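Local coordinates for uncharacterized protein (Shewanella amazonensis, PDB 2QVP) that is a putative metallopeptidase of the M14 family, probably a zinc-dependent hydrolase of carboxypeptidase type whose substrate is not established, at residues A[25-30]-A[111-116]; A[83-88]-A[102-107]; A[128-133]-A[149-154]; A[179-184]-A[190-195]; A[223-226]-A[230-233]. All coordinates share one frame; numbering follows the deposited sequence.

Contact 2 (83-88 with 102-107) is nested along the chain inside the loop closed by contact 1 (25-30 with 111-116); contacts 3, 4 and 5 open in turn after these. Contacts 1 and 2 have centres about 13 Å apart and share an apolar layer through Trp-83, Phe-27 and Phe-113. Contact 5 bridges the later ones, its centre about 12 Å from that of contact 3 and about 13 Å from that of contact 4: Phe-232 packs on Phe-130, and Phe-225 on Phe-182. Contacts 2 and 4 reach the same eight-stranded mixed sheet, their centres about 20 Å apart, while contacts 1 and 4 lie on opposite sides of the chain's centre. Together they sample the layers of an alpha/beta fold, with contact 4 near the predicted catalytic glutamate.

Contact 1: A[25-30]-A[111-116]; sequences QRFYSL and TGFAKG
Phe-27 of helix 24-38 and Phe-113 of helix 110-115 reach toward each other from backbones that stand well apart, their CA atoms 10.1 Å from one another, and the two rings bridge the distance. Both have CG trans to the backbone nitrogen (chi1 -179° in Phe-27, -175° in Phe-113), which swings each ring out from its helix toward the other. Phe-113 turns its edge to the face of Phe-27 in an inclined edge-to-face pair, the centroids 5.3 Å apart and the planes at 56°. The nearest carbons are Phe-27 CB and Phe-113 CE2, 4.1 Å apart. Such a pair sets ring hydrogens against a pi face with little overlap, which fits the small area the two segments share. Beyond Phe-113, Gly-116 is the C-prime residue of the Schellman motif that ends the helix; its positive phi suits glycine, and its N makes a weak 3.3 Å bond to Phe-113 O. Pro-82 and Leu-107 pack against both phenylalanines. Trp-83 meets Phe-27 edge-to-face and touches Phe-113 too, completing a buried aromatic cluster that ties helices 24-38, 80-91 and 110-115 together outside the sheet of an alpha/beta domain.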
# COMPACT_ATOMS: atom_id res chain seq x y z
N GLN A 25 -7.93 17.39 0.68
CA GLN A 25 -8.32 18.06 1.94
C GLN A 25 -9.28 17.19 2.75
O GLN A 25 -9.12 17.07 3.98
CB GLN A 25 -8.93 19.46 1.71
CG GLN A 25 -7.92 20.59 1.43
CD GLN A 25 -8.51 22.01 1.68
OE1 GLN A 25 -9.72 22.18 1.91
NE2 GLN A 25 -7.64 23.04 1.65
N ARG A 26 -10.28 16.62 2.07
CA ARG A 26 -11.23 15.69 2.66
C ARG A 26 -10.51 14.43 3.14
O ARG A 26 -10.85 13.91 4.20
CB ARG A 26 -12.36 15.31 1.68
CG ARG A 26 -13.36 14.22 2.22
CD ARG A 26 -14.11 14.67 3.47
NE ARG A 26 -15.01 15.79 3.15
CZ ARG A 26 -16.18 15.67 2.51
NH1 ARG A 26 -16.66 14.49 2.14
NH2 ARG A 26 -16.90 16.76 2.27
N PHE A 27 -9.59 13.92 2.31
CA PHE A 27 -8.78 12.76 2.67
C PHE A 27 -8.04 12.95 4.01
O PHE A 27 -8.18 12.13 4.93
CB PHE A 27 -7.77 12.41 1.56
CG PHE A 27 -6.94 11.23 1.90
CD1 PHE A 27 -7.52 9.96 1.85
CD2 PHE A 27 -5.64 11.37 2.37
CE1 PHE A 27 -6.80 8.87 2.23
CE2 PHE A 27 -4.92 10.28 2.77
CZ PHE A 27 -5.50 9.02 2.70
N TYR A 28 -7.24 14.02 4.11
CA TYR A 28 -6.50 14.30 5.34
C TYR A 28 -7.42 14.59 6.51
O TYR A 28 -7.12 14.19 7.60
CB TYR A 28 -5.51 15.44 5.16
CG TYR A 28 -4.27 15.12 4.36
CD1 TYR A 28 -3.41 14.10 4.75
CD2 TYR A 28 -3.87 15.94 3.30
CE1 TYR A 28 -2.22 13.87 4.07
CE2 TYR A 28 -2.69 15.72 2.61
CZ TYR A 28 -1.87 14.68 3.00
OH TYR A 28 -0.70 14.45 2.34
N SER A 29 -8.56 15.25 6.28
CA SER A 29 -9.54 15.46 7.36
C SER A 29 -10.06 14.15 7.96
O SER A 29 -10.05 13.97 9.20
CB SER A 29 -10.72 16.24 6.84
OG SER A 29 -10.29 17.56 6.59
N LEU A 30 -10.45 13.22 7.09
CA LEU A 30 -10.99 11.94 7.54
C LEU A 30 -9.90 11.03 8.12
O LEU A 30 -10.18 10.26 9.04
CB LEU A 30 -11.77 11.24 6.43
CG LEU A 30 -12.97 12.03 5.88
CD1 LEU A 30 -13.57 11.31 4.66
CD2 LEU A 30 -14.02 12.35 6.94
N THR A 111 0.88 14.93 -4.17
CA THR A 111 0.83 15.88 -5.29
C THR A 111 0.22 15.19 -6.51
O THR A 111 -0.54 15.81 -7.25
CB THR A 111 2.21 16.49 -5.62
OG1 THR A 111 3.10 15.47 -6.09
CG2 THR A 111 2.81 17.18 -4.40
N GLY A 112 0.56 13.91 -6.70
CA GLY A 112 -0.05 13.11 -7.73
C GLY A 112 -1.52 12.90 -7.40
O GLY A 112 -2.41 13.17 -8.23
N PHE A 113 -1.76 12.41 -6.19
CA PHE A 113 -3.12 12.14 -5.67
C PHE A 113 -4.10 13.30 -5.81
O PHE A 113 -5.24 13.12 -6.26
CB PHE A 113 -3.00 11.74 -4.19
CG PHE A 113 -4.29 11.32 -3.55
CD1 PHE A 113 -4.73 10.02 -3.65
CD2 PHE A 113 -5.04 12.23 -2.81
CE1 PHE A 113 -5.87 9.63 -3.03
CE2 PHE A 113 -6.19 11.85 -2.20
CZ PHE A 113 -6.60 10.55 -2.29
N ALA A 114 -3.64 14.49 -5.43
CA ALA A 114 -4.44 15.70 -5.49
C ALA A 114 -4.89 16.04 -6.91
O ALA A 114 -5.92 16.69 -7.08
CB ALA A 114 -3.66 16.89 -4.90
N LYS A 115 -4.10 15.64 -7.92
CA LYS A 115 -4.41 15.90 -9.33
C LYS A 115 -4.93 14.70 -10.11
O LYS A 115 -5.37 14.84 -11.25
CB LYS A 115 -3.16 16.46 -10.03
CG LYS A 115 -2.63 17.78 -9.41
CD LYS A 115 -3.62 18.96 -9.54
CE LYS A 115 -3.13 20.18 -8.79
NZ LYS A 115 -1.81 20.64 -9.33
N GLY A 116 -4.89 13.52 -9.49
CA GLY A 116 -5.31 12.29 -10.15
C GLY A 116 -4.35 11.78 -11.20
O GLY A 116 -4.79 11.14 -12.16

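Contact 2: A[83-88]-A[102-107]; sequences WGLLHF and LSVLPL
Leu-85 and Val-104 meet because each turns a branch trans to its own backbone nitrogen: CG in Leu-85 (chi1 -170°) and CG1 in Val-104 (chi1 170°). The two side chains slide past each other in opposite directions, and Val-104 CG1 enters the fork of the leucine, 3.3 Å from Leu-85 CD1 and 3.2 Å from Leu-85 CD2. Both separations are tighter than normal for methyl groups. Leu-85 also has an unstaggered chi2 of 116°, and the precise placing of its fork is therefore doubtful. Its CD2 also lies 3.6 Å from Pro-106 CB. These residues join the helix and the second strand of a beta-alpha-beta crossover made by strand 67-72, helix 80-91 and strand 101-105, in which the two strands run parallel side by side in the sheet. Ile-70 of the first strand touches both Leu-85 and Phe-88, so all three elements share one apolar layer. One helical turn on from Leu-85, Phe-88 comes head-on against Leu-102 and offers its ring edge, with Leu-102 CD2 near the ring plane, 3.9 Å from Phe-88 CE2 and 4.1 Å from Phe-88 CZ. Asn-264 of helix 252-270 packs on the same phenylalanine, and Leu-31 of helix 24-38 on Pro-106.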
# COMPACT_ATOMS: atom_id res chain seq x y z
N TRP A 83 -8.02 5.68 -0.24
CA TRP A 83 -9.40 5.71 0.20
C TRP A 83 -9.78 4.40 0.84
O TRP A 83 -10.52 4.41 1.81
CB TRP A 83 -10.36 6.08 -0.93
CG TRP A 83 -10.23 7.51 -1.36
CD1 TRP A 83 -9.69 7.96 -2.51
CD2 TRP A 83 -10.65 8.67 -0.63
NE1 TRP A 83 -9.74 9.32 -2.55
CE2 TRP A 83 -10.32 9.80 -1.41
CE3 TRP A 83 -11.25 8.87 0.62
CZ2 TRP A 83 -10.57 11.10 -1.00
CZ3 TRP A 83 -11.52 10.17 1.03
CH2 TRP A 83 -11.18 11.26 0.21
N GLY A 84 -9.28 3.29 0.29
CA GLY A 84 -9.49 1.98 0.86
C GLY A 84 -8.87 1.86 2.23
O GLY A 84 -9.47 1.25 3.14
N LEU A 85 -7.68 2.44 2.41
CA LEU A 85 -7.03 2.41 3.71
C LEU A 85 -7.83 3.18 4.72
O LEU A 85 -7.98 2.75 5.86
CB LEU A 85 -5.65 2.99 3.64
CG LEU A 85 -4.88 2.74 4.95
CD1 LEU A 85 -3.69 1.85 4.66
CD2 LEU A 85 -4.47 4.07 5.48
N LEU A 86 -8.37 4.31 4.28
CA LEU A 86 -9.23 5.12 5.12
C LEU A 86 -10.44 4.28 5.52
O LEU A 86 -10.83 4.26 6.69
CB LEU A 86 -9.62 6.41 4.38
CG LEU A 86 -10.00 7.66 5.11
CD1 LEU A 86 -10.39 8.72 4.05
CD2 LEU A 86 -11.11 7.44 6.08
N HIS A 87 -11.02 3.56 4.56
CA HIS A 87 -12.18 2.69 4.84
C HIS A 87 -11.83 1.53 5.81
O HIS A 87 -12.61 1.21 6.74
CB HIS A 87 -12.83 2.19 3.53
CG HIS A 87 -14.03 1.33 3.75
ND1 HIS A 87 -15.24 1.84 4.15
CD2 HIS A 87 -14.20 -0.02 3.66
CE1 HIS A 87 -16.11 0.85 4.30
NE2 HIS A 87 -15.50 -0.28 4.02
N PHE A 88 -10.66 0.93 5.60
CA PHE A 88 -10.12 -0.13 6.47
C PHE A 88 -10.04 0.36 7.92
O PHE A 88 -10.56 -0.29 8.83
CB PHE A 88 -8.73 -0.61 5.93
CG PHE A 88 -7.88 -1.41 6.91
CD1 PHE A 88 -8.17 -2.74 7.20
CD2 PHE A 88 -6.73 -0.84 7.49
CE1 PHE A 88 -7.38 -3.46 8.09
CE2 PHE A 88 -5.94 -1.55 8.38
CZ PHE A 88 -6.26 -2.86 8.67
N LEU A 102 0.73 -2.41 14.06
CA LEU A 102 0.36 -2.00 12.70
C LEU A 102 0.88 -0.60 12.39
O LEU A 102 0.68 0.30 13.17
CB LEU A 102 -1.15 -2.07 12.49
CG LEU A 102 -1.65 -1.80 11.07
CD1 LEU A 102 -1.16 -2.82 10.06
CD2 LEU A 102 -3.16 -1.73 11.09
N SER A 103 1.58 -0.46 11.25
CA SER A 103 2.03 0.81 10.72
C SER A 103 1.41 1.04 9.34
O SER A 103 1.12 0.08 8.60
CB SER A 103 3.54 0.83 10.66
OG SER A 103 4.00 0.65 11.98
N VAL A 104 1.18 2.31 8.99
CA VAL A 104 0.56 2.62 7.73
C VAL A 104 1.19 3.84 7.10
O VAL A 104 1.45 4.78 7.79
CB VAL A 104 -0.97 2.86 7.90
CG1 VAL A 104 -1.54 3.40 6.64
CG2 VAL A 104 -1.72 1.56 8.28
N LEU A 105 1.48 3.78 5.80
CA LEU A 105 1.92 4.90 4.98
C LEU A 105 0.65 5.17 4.14
O LEU A 105 0.49 4.60 3.07
CB LEU A 105 3.14 4.54 4.11
CG LEU A 105 4.49 4.47 4.83
CD1 LEU A 105 5.57 3.81 4.01
CD2 LEU A 105 4.95 5.90 5.27
N PRO A 106 -0.28 5.99 4.65
CA PRO A 106 -1.56 6.14 3.95
C PRO A 106 -1.54 6.78 2.55
O PRO A 106 -2.37 6.41 1.70
CB PRO A 106 -2.40 6.97 4.95
CG PRO A 106 -1.47 7.63 5.80
CD PRO A 106 -0.26 6.79 5.89
N LEU A 107 -0.60 7.70 2.32
CA LEU A 107 -0.45 8.42 1.05
C LEU A 107 1.01 8.88 0.86
O LEU A 107 1.48 9.80 1.53
CB LEU A 107 -1.39 9.61 1.02
CG LEU A 107 -1.42 10.54 -0.20
CD1 LEU A 107 -1.51 9.78 -1.54
CD2 LEU A 107 -2.58 11.55 0.01

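Contact 3: A[128-133]-A[149-154]; sequences RGFFIE and ILLEHA
The ring of Phe-130 presents one edge to Leu-150, whose CB lies near the ring plane, 4.3 Å from Phe-130 CE1, while Leu-151 comes in obliquely beside CD1, displaced to the other side of the ring plane from Leu-150 CB. Leu-151 CD2 is 3.4 Å from Phe-130 CD1 and 3.8 Å from Phe-130 CE1, and Leu-151 CD1 also stands 3.8 Å from Phe-130 CD1. The leucine torsions are unstaggered, so the shortest of these distances is doubtful, but both methyls clearly lie against Phe-130 CD1. With its CG trans to the carbonyl carbon (chi1 -66°), Phe-130 carries its ring across to the helix. Were Leu-151 reduced to an alanine, a gap would probably open beside Phe-130 CD1 and the ring would be freer to turn. At the end of helix 145-152 a second flat group, the imidazole of His-153, uses its edge: ND1 donates to Ile-149 O at 2.9 Å, nearly in the ring plane. His-153 also takes the N-cap position before helix 154-160. Strand 131-133 pairs with 136-138 in a small antiparallel hairpin, and Phe-130 is wedged between helices 145-152 and 229-235, where Phe-229 meets it edge-to-face and Phe-232 touches both Phe-130 and Leu-151.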
# COMPACT_ATOMS: atom_id res chain seq x y z
N ARG A 128 9.63 3.78 -7.57
CA ARG A 128 10.89 3.15 -7.95
C ARG A 128 12.11 3.89 -7.44
O ARG A 128 12.01 5.00 -6.91
CB ARG A 128 10.88 2.74 -9.45
CG ARG A 128 9.97 1.42 -9.64
CD ARG A 128 10.23 0.55 -10.87
NE ARG A 128 11.52 -0.15 -10.82
CZ ARG A 128 12.12 -0.73 -11.88
NH1 ARG A 128 11.54 -0.75 -13.09
NH2 ARG A 128 13.33 -1.31 -11.74
N GLY A 129 13.24 3.20 -7.47
CA GLY A 129 14.51 3.71 -6.97
C GLY A 129 14.79 3.48 -5.51
O GLY A 129 15.36 4.35 -4.86
N PHE A 130 14.42 2.32 -4.99
CA PHE A 130 14.70 1.95 -3.59
C PHE A 130 15.76 0.87 -3.64
O PHE A 130 15.49 -0.22 -4.13
CB PHE A 130 13.45 1.43 -2.91
CG PHE A 130 12.38 2.46 -2.73
CD1 PHE A 130 12.40 3.30 -1.62
CD2 PHE A 130 11.36 2.61 -3.67
CE1 PHE A 130 11.42 4.26 -1.44
CE2 PHE A 130 10.39 3.58 -3.51
CZ PHE A 130 10.41 4.41 -2.38
N PHE A 131 16.95 1.17 -3.11
CA PHE A 131 18.07 0.26 -3.21
C PHE A 131 18.59 -0.13 -1.85
O PHE A 131 18.38 0.58 -0.86
CB PHE A 131 19.22 0.88 -4.03
CG PHE A 131 18.81 1.37 -5.34
CD1 PHE A 131 18.79 0.51 -6.45
CD2 PHE A 131 18.36 2.69 -5.48
CE1 PHE A 131 18.35 0.97 -7.67
CE2 PHE A 131 17.95 3.16 -6.71
CZ PHE A 131 17.93 2.30 -7.81
N ILE A 132 19.21 -1.30 -1.82
CA ILE A 132 19.86 -1.80 -0.65
C ILE A 132 21.17 -2.34 -1.24
O ILE A 132 21.15 -3.19 -2.15
CB ILE A 132 18.91 -2.78 0.22
CG1 ILE A 132 19.55 -3.09 1.57
CG2 ILE A 132 18.58 -4.09 -0.48
CD1 ILE A 132 18.55 -3.50 2.60
N GLU A 133 22.29 -1.78 -0.78
CA GLU A 133 23.64 -2.11 -1.26
C GLU A 133 24.49 -2.55 -0.08
O GLU A 133 24.78 -1.74 0.82
CB GLU A 133 24.31 -0.91 -1.93
CG GLU A 133 23.57 -0.35 -3.12
CD GLU A 133 23.34 -1.38 -4.20
OE1 GLU A 133 24.24 -2.19 -4.42
OE2 GLU A 133 22.26 -1.37 -4.83
N ILE A 149 12.63 10.70 0.95
CA ILE A 149 12.05 10.90 2.30
C ILE A 149 11.88 9.56 3.03
O ILE A 149 12.29 9.43 4.19
CB ILE A 149 10.70 11.66 2.27
CG1 ILE A 149 10.94 13.14 2.02
CG2 ILE A 149 9.85 11.42 3.60
CD1 ILE A 149 9.70 13.91 1.71
N LEU A 150 11.30 8.57 2.35
CA LEU A 150 11.11 7.24 2.94
C LEU A 150 12.45 6.54 3.21
O LEU A 150 12.59 5.87 4.24
CB LEU A 150 10.17 6.36 2.11
CG LEU A 150 8.67 6.45 2.45
CD1 LEU A 150 8.18 7.86 2.81
CD2 LEU A 150 7.86 5.83 1.30
N LEU A 151 13.43 6.69 2.30
CA LEU A 151 14.75 6.07 2.50
C LEU A 151 15.49 6.69 3.68
O LEU A 151 16.24 6.00 4.36
CB LEU A 151 15.66 6.12 1.26
CG LEU A 151 15.77 5.02 0.17
CD1 LEU A 151 15.37 3.64 0.65
CD2 LEU A 151 15.08 5.37 -1.15
N GLU A 152 15.30 7.98 3.91
CA GLU A 152 15.84 8.61 5.10
C GLU A 152 15.29 7.97 6.39
O GLU A 152 15.94 8.11 7.41
CB GLU A 152 15.61 10.11 5.08
CG GLU A 152 16.50 10.83 4.10
CD GLU A 152 16.08 12.27 3.79
OE1 GLU A 152 15.03 12.74 4.32
OE2 GLU A 152 16.80 12.92 3.00
N HIS A 153 14.12 7.31 6.36
CA HIS A 153 13.59 6.60 7.55
C HIS A 153 13.55 5.12 7.27
O HIS A 153 12.65 4.43 7.73
CB HIS A 153 12.19 7.13 7.96
CG HIS A 153 12.14 8.62 8.15
ND1 HIS A 153 12.01 9.49 7.09
CD2 HIS A 153 12.16 9.40 9.26
CE1 HIS A 153 11.98 10.73 7.53
NE2 HIS A 153 12.07 10.70 8.85
N ALA A 154 14.58 4.62 6.59
CA ALA A 154 14.63 3.24 6.15
C ALA A 154 14.54 2.27 7.29
O ALA A 154 13.75 1.34 7.23
CB ALA A 154 15.90 2.97 5.31

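Contact 4: A[179-184]-A[190-195]; sequences VYTFEP and RFSHSL. With SO4 (sulfate ion), chain E.
Glu-183 OE2 is gripped by both polar groups of Ser-192 and by the amide of Gly-189. Strand 178-182 and helix 190-200 form a beta-alpha connection in the mixed sheet of this alpha/beta fold, running nearly antiparallel (161°); the axes of 179-182 and 190-195 approach to 8.8 Å, and the glutamate ties the strand's exit to the helix's first turn. Ser-192 OG donates to the anti lone pair of Glu-183 OE2 over a short 2.5 Å. Ser-192 N comes to the same oxygen from 50° above the carboxylate plane, at 3.2 Å. The serine hydroxyl in turn accepts from Thr-181 OG1 at 2.8 Å, giving a chain of hydrogen bonds from threonine through serine to carboxylate. These donors and the nearby helix start would probably favour the ionised carboxylate. The extended glutamate chain crosses Phe-191 at a slant, its CD 3.8 Å from Phe-191 CB, with carboxylate and ring planes 75° apart. Replacing Glu-183 by alanine would probably leave Ser-192 OG and Gly-189 N without their shared acceptor, with the threonine-serine bond still joining strand and helix. Val-179, about 6 Å from the side chain of the predicted catalytic Glu-245, sets the strand beside the probable active site. Glu-183 OE1 accepts from a water at 2.6 Å; that water accepts from Phe-191 N and donates to O2 of a sulfate, probably from the crystallisation liquor, and the same O2 accepts from Arg-190 N at 2.8 Å.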
# COMPACT_ATOMS: atom_id res chain seq x y z
N VAL A 179 -2.33 -9.97 -8.06
CA VAL A 179 -1.42 -9.57 -7.00
C VAL A 179 0.01 -9.96 -7.37
O VAL A 179 0.25 -10.91 -8.15
CB VAL A 179 -1.79 -10.23 -5.65
CG1 VAL A 179 -3.08 -9.64 -5.10
CG2 VAL A 179 -1.87 -11.78 -5.82
N TYR A 180 0.94 -9.16 -6.84
CA TYR A 180 2.36 -9.42 -6.87
C TYR A 180 2.58 -9.92 -5.47
O TYR A 180 2.17 -9.24 -4.53
CB TYR A 180 3.22 -8.17 -7.05
CG TYR A 180 3.28 -7.59 -8.45
CD1 TYR A 180 2.35 -6.64 -8.85
CD2 TYR A 180 4.24 -8.00 -9.36
CE1 TYR A 180 2.37 -6.12 -10.14
CE2 TYR A 180 4.29 -7.47 -10.66
CZ TYR A 180 3.35 -6.54 -11.04
OH TYR A 180 3.40 -6.01 -12.29
N THR A 181 3.18 -11.09 -5.30
CA THR A 181 3.49 -11.55 -3.94
C THR A 181 4.93 -12.03 -3.80
O THR A 181 5.60 -12.39 -4.77
CB THR A 181 2.53 -12.66 -3.47
OG1 THR A 181 2.68 -13.80 -4.32
CG2 THR A 181 1.06 -12.19 -3.49
N PHE A 182 5.37 -12.02 -2.55
CA PHE A 182 6.68 -12.43 -2.15
C PHE A 182 6.54 -13.39 -0.97
O PHE A 182 5.96 -13.01 0.05
CB PHE A 182 7.52 -11.22 -1.73
CG PHE A 182 7.73 -10.19 -2.82
CD1 PHE A 182 6.80 -9.16 -3.02
CD2 PHE A 182 8.86 -10.22 -3.60
CE1 PHE A 182 6.99 -8.22 -4.03
CE2 PHE A 182 9.06 -9.29 -4.59
CZ PHE A 182 8.14 -8.28 -4.81
N GLU A 183 7.03 -14.62 -1.12
CA GLU A 183 7.05 -15.58 -0.02
C GLU A 183 8.33 -16.34 -0.12
O GLU A 183 8.84 -16.51 -1.24
CB GLU A 183 5.88 -16.56 -0.05
CG GLU A 183 4.48 -15.98 0.01
CD GLU A 183 3.41 -17.08 0.10
OE1 GLU A 183 3.51 -17.89 1.03
OE2 GLU A 183 2.46 -17.12 -0.71
N PRO A 184 8.87 -16.83 1.02
CA PRO A 184 10.12 -17.61 0.98
C PRO A 184 9.91 -19.09 0.56
O PRO A 184 10.17 -20.00 1.33
CB PRO A 184 10.63 -17.48 2.43
CG PRO A 184 9.34 -17.44 3.22
CD PRO A 184 8.38 -16.65 2.40
N ARG A 190 -0.77 -20.24 0.74
CA ARG A 190 -2.01 -19.70 1.36
C ARG A 190 -2.04 -18.20 1.44
O ARG A 190 -3.08 -17.61 1.19
CB ARG A 190 -2.20 -20.25 2.78
N PHE A 191 -0.91 -17.59 1.81
CA PHE A 191 -0.75 -16.14 1.89
C PHE A 191 -1.12 -15.44 0.58
O PHE A 191 -1.96 -14.53 0.57
CB PHE A 191 0.67 -15.76 2.31
CG PHE A 191 0.91 -14.28 2.33
CD1 PHE A 191 0.43 -13.49 3.37
CD2 PHE A 191 1.60 -13.66 1.30
CE1 PHE A 191 0.65 -12.13 3.38
CE2 PHE A 191 1.80 -12.32 1.30
CZ PHE A 191 1.34 -11.55 2.35
N SER A 192 -0.49 -15.87 -0.50
CA SER A 192 -0.73 -15.33 -1.82
C SER A 192 -2.17 -15.58 -2.28
O SER A 192 -2.85 -14.67 -2.76
CB SER A 192 0.23 -15.98 -2.83
OG SER A 192 1.59 -15.69 -2.57
N HIS A 193 -2.61 -16.83 -2.12
CA HIS A 193 -3.96 -17.21 -2.55
C HIS A 193 -5.07 -16.49 -1.78
O HIS A 193 -6.08 -16.14 -2.38
CB HIS A 193 -4.16 -18.73 -2.49
CG HIS A 193 -3.22 -19.50 -3.36
ND1 HIS A 193 -2.86 -20.81 -3.10
CD2 HIS A 193 -2.51 -19.13 -4.46
CE1 HIS A 193 -2.01 -21.22 -4.02
NE2 HIS A 193 -1.78 -20.22 -4.86
N SER A 194 -4.88 -16.25 -0.48
CA SER A 194 -5.91 -15.58 0.33
C SER A 194 -6.09 -14.11 -0.09
O SER A 194 -7.21 -13.64 -0.18
CB SER A 194 -5.60 -15.74 1.82
OG SER A 194 -5.59 -17.12 2.18
N LEU A 195 -4.98 -13.42 -0.33
CA LEU A 195 -5.02 -12.03 -0.77
C LEU A 195 -5.62 -11.91 -2.16
O LEU A 195 -6.42 -11.00 -2.41
CB LEU A 195 -3.63 -11.35 -0.71
CG LEU A 195 -3.36 -10.58 0.58
CD1 LEU A 195 -4.15 -9.27 0.58
CD2 LEU A 195 -3.68 -11.40 1.82
S SO4 E . 1.27 -22.79 2.35
O1 SO4 E . 0.82 -23.81 3.30
O2 SO4 E . 0.69 -21.51 2.75
O3 SO4 E . 2.73 -22.69 2.34
O4 SO4 E . 0.81 -23.15 1.01
O HOH W 1 1.77 -18.90 2.71

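Contact 5: A[223-226]-A[230-233]; sequences NHFD and ESFL
Ser-231 lies between two side chains of the loop 223-226, its CB against CD2 of Phe-225, at a slant to the ring, and its hydroxyl beside the carboxylate of Asp-226. The backbones pass close here, with the CA atoms of Phe-225 and Ser-231 only 5.3 Å apart. Phe-225 has CG trans to its carbonyl carbon (chi1 -68°), which brings the ring to Ser-231: Phe-225 CD2 approaches Ser-231 CB at 3.9 Å, and Ser-231 O stands at the ring edge, in plane, 4.0 Å from Phe-225 CE2. Asp-226 has its CG between backbone N and carbonyl carbon (chi1 56°). That brings its OD1 to 3.0 Å from Ser-231 OG, whose proton may instead serve another acceptor. Ser-228 OG, in the linking residues, is hydrogen-bonded to both Asp-226 OD1 and Ser-231 OG, so the aspartate and two serines are linked by hydrogen bonds at the start of helix 229-235, even with the direct aspartate to Ser-231 bond unsettled. Ser-231 CB also packs 3.3 Å from Asp-226 O, an oxygen that bonds a glycerol probably left from crystallisation. Glu-230 OE2 lies 5.3 Å from Asp-226 OD1, a like charge nearby. This loop leads from edge strand 220-222 into helix 229-235, with Phe-225 meeting Phe-182 of strand 178-182 edge-to-face and Arg-235 of the helix in a cation-pi contact.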
# COMPACT_ATOMS: atom_id res chain seq x y z
N ASN A 223 7.49 -13.41 -6.55
CA ASN A 223 8.90 -13.10 -6.34
C ASN A 223 9.55 -12.41 -7.54
O ASN A 223 10.55 -12.89 -8.07
CB ASN A 223 9.66 -14.38 -5.97
CG ASN A 223 9.31 -14.89 -4.58
OD1 ASN A 223 8.82 -14.13 -3.73
ND2 ASN A 223 9.58 -16.16 -4.33
N HIS A 224 8.93 -11.31 -8.00
CA HIS A 224 9.44 -10.50 -9.10
C HIS A 224 10.03 -9.26 -8.46
O HIS A 224 9.29 -8.37 -8.07
CB HIS A 224 8.34 -10.10 -10.09
CG HIS A 224 8.78 -9.04 -11.06
ND1 HIS A 224 9.54 -9.34 -12.18
CD2 HIS A 224 8.64 -7.70 -11.05
CE1 HIS A 224 9.82 -8.22 -12.83
NE2 HIS A 224 9.29 -7.21 -12.16
N PHE A 225 11.36 -9.21 -8.36
CA PHE A 225 12.07 -8.09 -7.75
C PHE A 225 12.54 -7.03 -8.74
O PHE A 225 13.02 -7.35 -9.82
CB PHE A 225 13.27 -8.59 -6.95
CG PHE A 225 12.89 -9.35 -5.74
CD1 PHE A 225 12.61 -10.69 -5.82
CD2 PHE A 225 12.82 -8.73 -4.51
CE1 PHE A 225 12.25 -11.41 -4.71
CE2 PHE A 225 12.49 -9.45 -3.38
CZ PHE A 225 12.21 -10.79 -3.48
N ASP A 226 12.36 -5.78 -8.36
CA ASP A 226 12.83 -4.62 -9.11
C ASP A 226 13.26 -3.61 -8.04
O ASP A 226 13.67 -4.04 -6.98
CB ASP A 226 11.75 -4.13 -10.08
CG ASP A 226 10.45 -3.81 -9.40
OD1 ASP A 226 10.39 -3.76 -8.13
OD2 ASP A 226 9.46 -3.62 -10.15
N GLU A 230 8.20 -2.25 -2.15
CA GLU A 230 7.95 -3.62 -1.63
C GLU A 230 9.11 -4.60 -1.90
O GLU A 230 9.40 -5.44 -1.06
CB GLU A 230 6.57 -4.20 -2.10
CG GLU A 230 6.34 -4.46 -3.60
CD GLU A 230 6.00 -3.20 -4.44
OE1 GLU A 230 6.05 -2.05 -3.92
OE2 GLU A 230 5.71 -3.37 -5.64
N SER A 231 9.74 -4.51 -3.07
CA SER A 231 10.95 -5.28 -3.36
C SER A 231 12.05 -4.91 -2.36
O SER A 231 12.71 -5.78 -1.81
CB SER A 231 11.48 -5.03 -4.79
OG SER A 231 10.67 -5.64 -5.76
N PHE A 232 12.22 -3.60 -2.14
CA PHE A 232 13.20 -3.10 -1.16
C PHE A 232 12.96 -3.67 0.26
O PHE A 232 13.88 -4.16 0.89
CB PHE A 232 13.18 -1.54 -1.15
CG PHE A 232 13.85 -0.92 0.08
CD1 PHE A 232 15.21 -0.86 0.18
CD2 PHE A 232 13.08 -0.39 1.10
CE1 PHE A 232 15.83 -0.31 1.33
CE2 PHE A 232 13.68 0.17 2.24
CZ PHE A 232 15.06 0.21 2.34
N LEU A 233 11.73 -3.58 0.75
CA LEU A 233 11.39 -4.07 2.10
C LEU A 233 11.47 -5.58 2.25
O LEU A 233 11.81 -6.04 3.34
CB LEU A 233 10.01 -3.58 2.54
CG LEU A 233 9.90 -2.08 2.84
CD1 LEU A 233 8.48 -1.80 3.25
CD2 LEU A 233 10.91 -1.67 3.94